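PDB 2G7S: transcriptional regulator, TetR family from Agrobacterium tumefaciens, which probably binds DNA as a dimer and regulates transcription, as other members of the TetR family do. Local coordinates for residues 16-21 / 60-65; 105-110 / 164-169; 73-78 / 139-144. All blocks are in the same frame, centred on the assembly; numbering follows the deposited sequence. Where two conformers were deposited one is given.

In the fold
Interactions 1 and 2 lie side by side near the middle of the chain, their centres about 14 Å apart. They touch through packing: Val-60 CG1 meets Cys-106 SG at 3.7 Å, and Tyr-63 and Val-105 are in contact too. Interaction 1 ties the N-terminal, probably DNA-binding, end to helix 52-77. Interaction 2 joins helix 105-110 to helix 154-173, beside the second subunit. Interaction 3 uses helix 52-77 again, but near its far end, with its centre about 27 Å from that of interaction 1 and about 22 Å from that of interaction 2. It touches neither. Helix 52-77 thus runs from the N-terminal end to the surface contact 73-78/139-144.

Interaction 1: 16-21 / 60-65; sequences CARTLI and VSQYRQ
Arg-18 reaches from helix 6-24 to Gln-62 and Tyr-63 on helix 52-77. Its CB points toward the second helix. CG stands anti to the backbone N (chi1 -170°), and the chain runs straight out before bending at chi3. Arg-18 CZ then lies 4.0 Å from Tyr-63 CA, which sits over one face of the guanidinium, near its rim. Arg-18 NH1 comes to the edge of the tyrosine ring, 3.7 Å from Tyr-63 CD1. The guanidinium and ring planes are almost perpendicular, at 88°. Glu-66, further along helix 52-77, forms a salt bridge with the same NH1.

Helix 6-24 opens what is, as in other TetR proteins, probably the DNA-binding domain, whose helix-turn-helix is expected in helices 31-38 and 42-48. Helix 52-77 leads from that domain into the C-terminal one. The arginine therefore links the first helix to this connecting helix.

NH2 is the other tip of the guanidinium. Arg-18 NH2 donates a hydrogen bond of 3.2 Å to Gln-62 OE1, and the oxygen lies close to the guanidinium plane. NH2 approaches the carbonyl from the side, with a C=O...N angle of 107°, and is tilted out of the amide plane. Gln-62 CG packs against NH2 as well. The glutamine is extended, which carries OE1 out to the arginine. Val-105 and His-101 also touch Arg-18.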
# COMPACT_ATOMS: atom_id res chain seq x y z
N CYS A 16 -19.96 -10.39 1.96
CA CYS A 16 -20.21 -9.17 1.16
C CYS A 16 -19.28 -8.04 1.58
O CYS A 16 -18.60 -7.42 0.76
CB CYS A 16 -21.70 -8.74 1.31
SG CYS A 16 -22.02 -7.16 0.56
N ALA A 17 -19.21 -7.78 2.88
CA ALA A 17 -18.37 -6.69 3.37
C ALA A 17 -16.89 -6.96 3.02
O ALA A 17 -16.14 -6.01 2.70
CB ALA A 17 -18.53 -6.56 4.84
N ARG A 18 -16.48 -8.21 3.06
CA ARG A 18 -15.05 -8.50 2.71
C ARG A 18 -14.83 -8.11 1.23
O ARG A 18 -13.81 -7.47 0.89
CB ARG A 18 -14.74 -9.96 2.93
CG ARG A 18 -13.21 -10.07 2.79
CD ARG A 18 -12.49 -11.31 2.87
NE ARG A 18 -12.89 -12.13 3.98
CZ ARG A 18 -12.34 -13.34 4.20
NH1 ARG A 18 -11.38 -13.78 3.38
NH2 ARG A 18 -12.79 -14.10 5.22
N THR A 19 -15.73 -8.51 0.33
CA THR A 19 -15.51 -8.17 -1.07
C THR A 19 -15.52 -6.66 -1.27
O THR A 19 -14.67 -6.12 -1.98
CB THR A 19 -16.63 -8.85 -1.89
OG1 THR A 19 -16.51 -10.25 -1.69
CG2 THR A 19 -16.54 -8.51 -3.35
N LEU A 20 -16.42 -5.96 -0.58
CA LEU A 20 -16.49 -4.49 -0.75
C LEU A 20 -15.23 -3.81 -0.19
O LEU A 20 -14.73 -2.84 -0.76
CB LEU A 20 -17.76 -3.86 -0.10
CG LEU A 20 -19.10 -4.46 -0.65
CD1 LEU A 20 -20.23 -3.82 0.12
CD2 LEU A 20 -19.19 -4.16 -2.17
N ILE A 21 -14.75 -4.28 0.97
CA ILE A 21 -13.63 -3.62 1.60
C ILE A 21 -12.34 -3.80 0.75
O ILE A 21 -11.45 -2.89 0.75
CB ILE A 21 -13.47 -4.09 3.04
CG1 ILE A 21 -13.06 -3.00 3.98
CG2 ILE A 21 -12.84 -5.45 3.13
CD1 ILE A 21 -13.19 -3.34 5.47
N VAL A 60 -12.10 -8.87 9.70
CA VAL A 60 -10.63 -8.99 9.66
C VAL A 60 -10.20 -10.20 10.49
O VAL A 60 -9.28 -10.91 10.08
CB VAL A 60 -9.97 -7.73 10.18
CG1 VAL A 60 -8.50 -7.91 10.31
CG2 VAL A 60 -10.33 -6.53 9.24
N SER A 61 -10.85 -10.45 11.67
CA SER A 61 -10.44 -11.64 12.46
C SER A 61 -10.63 -12.93 11.62
O SER A 61 -9.73 -13.82 11.60
CB SER A 61 -11.33 -11.71 13.73
OG SER A 61 -11.01 -12.85 14.45
N GLN A 62 -11.72 -13.01 10.85
CA GLN A 62 -11.98 -14.22 10.03
C GLN A 62 -10.94 -14.27 8.89
O GLN A 62 -10.46 -15.37 8.50
CB GLN A 62 -13.38 -14.09 9.42
CG GLN A 62 -13.80 -15.23 8.46
CD GLN A 62 -15.19 -14.90 7.94
OE1 GLN A 62 -15.37 -14.05 7.04
NE2 GLN A 62 -16.18 -15.50 8.55
N TYR A 63 -10.63 -13.11 8.30
CA TYR A 63 -9.67 -13.08 7.17
C TYR A 63 -8.29 -13.58 7.71
O TYR A 63 -7.58 -14.34 7.03
CB TYR A 63 -9.51 -11.61 6.69
CG TYR A 63 -8.33 -11.48 5.78
CD1 TYR A 63 -8.44 -11.83 4.41
CD2 TYR A 63 -7.10 -10.98 6.26
CE1 TYR A 63 -7.34 -11.71 3.57
CE2 TYR A 63 -5.98 -10.80 5.37
CZ TYR A 63 -6.12 -11.19 4.05
OH TYR A 63 -5.06 -11.10 3.14
N ARG A 64 -7.89 -13.12 8.89
CA ARG A 64 -6.60 -13.53 9.42
C ARG A 64 -6.65 -15.04 9.69
O ARG A 64 -5.73 -15.77 9.30
CB ARG A 64 -6.28 -12.78 10.67
CG ARG A 64 -5.97 -11.32 10.35
CD ARG A 64 -5.78 -10.60 11.69
NE ARG A 64 -4.59 -11.14 12.35
CZ ARG A 64 -4.37 -11.10 13.67
NH1 ARG A 64 -5.25 -10.55 14.53
NH2 ARG A 64 -3.25 -11.66 14.16
N GLN A 65 -7.73 -15.53 10.30
CA GLN A 65 -7.83 -16.99 10.61
C GLN A 65 -7.60 -17.77 9.32
O GLN A 65 -6.75 -18.74 9.29
CB GLN A 65 -9.22 -17.33 11.25
CG GLN A 65 -9.40 -16.97 12.70
CD GLN A 65 -10.78 -17.40 13.21
OE1 GLN A 65 -11.82 -17.15 12.55
NE2 GLN A 65 -10.81 -18.00 14.39

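Interaction 2: 105-110 / 164-169; sequences VCALLA and TVHGAM
Ala-107 and His-166 make the main contact between helix 105-110 and helix 154-173. Their CA atoms are 6.4 Å apart, which is close for two helices. The small alanine side chain is consistent with so close an approach.

The first interaction is CH-pi. Ala-107 CB sits over one face of the imidazole, 3.9 Å from the centroid of the His-166 ring and 20° off the ring normal. The methyl is offset toward the rim, with Ala-107 CB 3.6 Å from His-166 CD2. CG and NE2 are slightly farther away. His-166 CG is anti to its carbonyl carbon (chi1 -69°), and this torsion brings the ring under the methyl group. The ring also meets Phe-128 of helix 118-144, the two planes at about 50°.

The second interaction is apolar packing. The selenium of Met-169, a selenomethionine, lies 4.2 Å from Ala-107 CB. Met-169 is about one turn after His-166 on the same helix face. The alanine methyl is thus met by both the ring and the selenium. Phe-103 and Cys-104, in the loop before helix 105-110, also touch Met-169.

Both segments belong to the C-terminal domain, which in TetR proteins carries the ligand pocket and the dimer interface. Here the second subunit is near: Leu-170 of that subunit packs on His-166 and on Ala-110.

No polar bond joins the two segments. They meet through a methyl group, a ring face and a selenium atom, so the fit of shapes and dispersion forces account for the contact, and all three residues are buried.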
# COMPACT_ATOMS: atom_id res chain seq x y z
N VAL A 105 -6.89 -7.70 2.59
CA VAL A 105 -7.74 -6.82 3.39
C VAL A 105 -6.91 -6.01 4.36
O VAL A 105 -7.17 -4.82 4.57
CB VAL A 105 -8.69 -7.77 4.22
CG1 VAL A 105 -9.40 -6.99 5.35
CG2 VAL A 105 -9.71 -8.48 3.32
N CYS A 106 -5.92 -6.68 4.99
CA CYS A 106 -5.17 -5.98 6.05
C CYS A 106 -4.18 -5.00 5.42
O CYS A 106 -3.98 -3.90 5.96
CB CYS A 106 -4.44 -6.94 6.94
SG CYS A 106 -5.65 -7.82 7.99
N ALA A 107 -3.56 -5.35 4.29
CA ALA A 107 -2.66 -4.40 3.68
C ALA A 107 -3.44 -3.13 3.26
O ALA A 107 -2.93 -2.00 3.33
CB ALA A 107 -1.94 -5.05 2.47
N LEU A 108 -4.65 -3.32 2.73
CA LEU A 108 -5.43 -2.19 2.29
C LEU A 108 -5.80 -1.33 3.50
O LEU A 108 -5.67 -0.10 3.48
CB LEU A 108 -6.70 -2.66 1.46
CG LEU A 108 -7.20 -1.64 0.37
CD1 LEU A 108 -8.20 -2.30 -0.56
CD2 LEU A 108 -7.72 -0.32 0.84
N LEU A 109 -6.35 -1.97 4.54
CA LEU A 109 -6.75 -1.19 5.71
C LEU A 109 -5.53 -0.48 6.33
O LEU A 109 -5.72 0.58 6.91
CB LEU A 109 -7.40 -2.09 6.75
CG LEU A 109 -8.82 -2.56 6.38
CD1 LEU A 109 -9.28 -3.68 7.31
CD2 LEU A 109 -9.87 -1.41 6.43
N ALA A 110 -4.35 -1.10 6.26
CA ALA A 110 -3.21 -0.44 6.89
C ALA A 110 -2.97 0.94 6.31
O ALA A 110 -2.47 1.81 7.01
CB ALA A 110 -1.95 -1.31 6.71
N THR A 164 7.66 -5.85 0.15
CA THR A 164 7.71 -6.04 -1.32
C THR A 164 6.40 -6.63 -1.81
O THR A 164 5.88 -6.18 -2.85
CB THR A 164 8.90 -6.94 -1.69
OG1 THR A 164 10.12 -6.32 -1.15
CG2 THR A 164 9.03 -7.02 -3.18
N VAL A 165 5.84 -7.61 -1.10
CA VAL A 165 4.55 -8.21 -1.46
C VAL A 165 3.46 -7.12 -1.43
O VAL A 165 2.65 -7.05 -2.38
CB VAL A 165 4.24 -9.39 -0.48
CG1 VAL A 165 2.82 -9.79 -0.49
CG2 VAL A 165 5.17 -10.61 -0.80
N HIS A 166 3.41 -6.35 -0.33
CA HIS A 166 2.34 -5.36 -0.25
C HIS A 166 2.54 -4.26 -1.33
O HIS A 166 1.53 -3.79 -1.93
CB HIS A 166 2.35 -4.75 1.11
CG HIS A 166 1.92 -5.71 2.16
ND1 HIS A 166 2.24 -5.54 3.49
CD2 HIS A 166 1.17 -6.84 2.09
CE1 HIS A 166 1.70 -6.54 4.21
NE2 HIS A 166 1.05 -7.35 3.38
N GLY A 167 3.79 -3.89 -1.61
CA GLY A 167 4.01 -2.89 -2.62
C GLY A 167 3.70 -3.47 -4.00
O GLY A 167 3.32 -2.70 -4.92
N ALA A 168 3.96 -4.76 -4.22
CA ALA A 168 3.70 -5.38 -5.52
C ALA A 168 2.19 -5.50 -5.78
O ALA A 168 1.74 -5.31 -6.93
CB ALA A 168 4.36 -6.76 -5.56
N MSE A 169 1.40 -5.84 -4.74
CA MSE A 169 -0.05 -5.84 -4.86
C MSE A 169 -0.49 -4.43 -5.33
O MSE A 169 -1.49 -4.29 -6.13
CB MSE A 169 -0.74 -6.10 -3.44
CG MSE A 169 -0.71 -7.45 -2.99
SE MSE A 169 -1.46 -7.20 -1.15
CE MSE A 169 -0.90 -9.30 -0.80

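Interaction 3: 73-78 / 139-144; sequences ELEKNI and LERGIA
The backbones of 73-78 and 139-144 stay well apart. Their nearest CA atoms, those of Glu-75 and Arg-141, are 11.0 Å from each other. Both segments lie at the C-terminal ends of long helices, and Ile-78 is the first residue to leave helical geometry after helix 52-77.

The gap is bridged by two long side chains, which meet nearly perpendicular to each other. A chi1 of -170° and an extended chain carry the Glu-75 carboxylate out to the arginine. Arg-141 bends at chi3 and presents a face of its guanidinium. Glu-75 OE2 lies over that face, 3.7 Å from Arg-141 NH1. This is a long salt bridge made by charge alone, since no N-H points at the oxygen. The carboxylate and guanidinium planes are only 21° apart. Glu-75 CG comes nearer, 3.5 Å from Arg-141 NH2.

Trp-134 NE1 bonds to Glu-75 OE1, while Gln-84 takes Arg-141 NH2 on OE1 and gives NE2 to Ile-78 O.

This surface contact joins the ends of helices 52-77 and 118-144. Helix 81-98 meets both segments through Ala-87 on Leu-74 and Pro-81 on Arg-141, while helix 154-173 packs against Leu-139.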
# COMPACT_ATOMS: atom_id res chain seq x y z
N GLU A 73 -0.95 -24.49 5.87
CA GLU A 73 -1.12 -25.62 4.95
C GLU A 73 0.08 -25.66 4.02
O GLU A 73 0.58 -26.79 3.69
CB GLU A 73 -2.47 -25.53 4.22
CG GLU A 73 -2.65 -26.59 3.15
CD GLU A 73 -3.75 -27.55 3.48
OE1 GLU A 73 -4.88 -27.33 2.95
OE2 GLU A 73 -3.51 -28.51 4.26
N LEU A 74 0.60 -24.51 3.58
CA LEU A 74 1.83 -24.49 2.77
C LEU A 74 2.96 -25.08 3.51
O LEU A 74 3.72 -25.97 2.98
CB LEU A 74 2.30 -23.07 2.43
CG LEU A 74 1.34 -22.32 1.52
CD1 LEU A 74 1.86 -20.92 1.14
CD2 LEU A 74 0.97 -23.15 0.22
N GLU A 75 3.13 -24.64 4.74
CA GLU A 75 4.19 -25.09 5.59
C GLU A 75 4.07 -26.60 5.82
O GLU A 75 5.07 -27.35 5.76
CB GLU A 75 4.16 -24.31 6.93
CG GLU A 75 5.33 -24.52 7.79
CD GLU A 75 5.16 -23.80 9.09
OE1 GLU A 75 4.50 -22.69 9.13
OE2 GLU A 75 5.70 -24.32 10.08
N LYS A 76 2.87 -27.11 6.06
CA LYS A 76 2.67 -28.54 6.26
C LYS A 76 3.05 -29.39 5.04
O LYS A 76 3.67 -30.44 5.20
CB LYS A 76 1.22 -28.80 6.49
CG LYS A 76 0.93 -30.23 6.92
CD LYS A 76 -0.59 -30.50 7.13
CE LYS A 76 -1.28 -30.66 5.83
NZ LYS A 76 -2.71 -30.79 6.04
N ASN A 77 2.56 -28.98 3.84
CA ASN A 77 2.62 -29.79 2.62
C ASN A 77 4.00 -29.72 1.94
O ASN A 77 4.41 -30.67 1.28
CB ASN A 77 1.52 -29.35 1.63
CG ASN A 77 0.16 -29.78 2.08
OD1 ASN A 77 0.06 -30.79 2.77
ND2 ASN A 77 -0.88 -29.05 1.70
N ILE A 78 4.75 -28.65 2.15
CA ILE A 78 5.96 -28.36 1.40
C ILE A 78 7.17 -28.46 2.35
O ILE A 78 7.21 -27.81 3.36
CB ILE A 78 5.87 -26.92 0.79
CG1 ILE A 78 4.61 -26.79 -0.03
CG2 ILE A 78 7.11 -26.59 0.03
CD1 ILE A 78 4.36 -25.26 -0.43
N LEU A 139 12.27 -18.13 6.74
CA LEU A 139 13.64 -17.78 6.36
C LEU A 139 14.68 -18.46 7.31
O LEU A 139 15.74 -18.90 6.87
CB LEU A 139 13.78 -16.24 6.36
CG LEU A 139 12.99 -15.60 5.20
CD1 LEU A 139 12.86 -14.15 5.51
CD2 LEU A 139 13.75 -15.76 3.88
N GLU A 140 14.34 -18.47 8.60
CA GLU A 140 15.27 -19.08 9.57
C GLU A 140 15.45 -20.56 9.23
O GLU A 140 16.59 -21.07 9.31
CB GLU A 140 14.72 -18.95 10.99
CG GLU A 140 14.86 -17.55 11.52
CD GLU A 140 14.05 -17.33 12.80
OE1 GLU A 140 12.98 -17.97 13.00
OE2 GLU A 140 14.51 -16.48 13.64
N ARG A 141 14.34 -21.28 8.94
CA ARG A 141 14.46 -22.72 8.58
C ARG A 141 15.29 -22.84 7.32
O ARG A 141 16.06 -23.80 7.14
CB ARG A 141 13.12 -23.32 8.38
CG ARG A 141 12.35 -23.41 9.73
CD ARG A 141 11.11 -24.35 9.58
NE ARG A 141 10.21 -23.96 8.51
CZ ARG A 141 9.18 -23.09 8.71
NH1 ARG A 141 8.93 -22.51 9.91
NH2 ARG A 141 8.37 -22.80 7.68
N GLY A 142 15.12 -21.92 6.38
CA GLY A 142 15.95 -22.01 5.18
C GLY A 142 17.43 -21.87 5.47
O GLY A 142 18.27 -22.59 4.87
N ILE A 143 17.78 -20.96 6.38
CA ILE A 143 19.19 -20.90 6.82
C ILE A 143 19.59 -22.19 7.54
O ILE A 143 20.64 -22.76 7.25
CB ILE A 143 19.40 -19.71 7.75
CG1 ILE A 143 19.31 -18.37 6.97
CG2 ILE A 143 20.77 -19.83 8.47
CD1 ILE A 143 20.44 -18.14 6.00
N ALA A 144 18.75 -22.65 8.44
CA ALA A 144 19.14 -23.80 9.26
C ALA A 144 19.35 -25.03 8.39
O ALA A 144 20.18 -25.89 8.75
CB ALA A 144 18.05 -24.10 10.27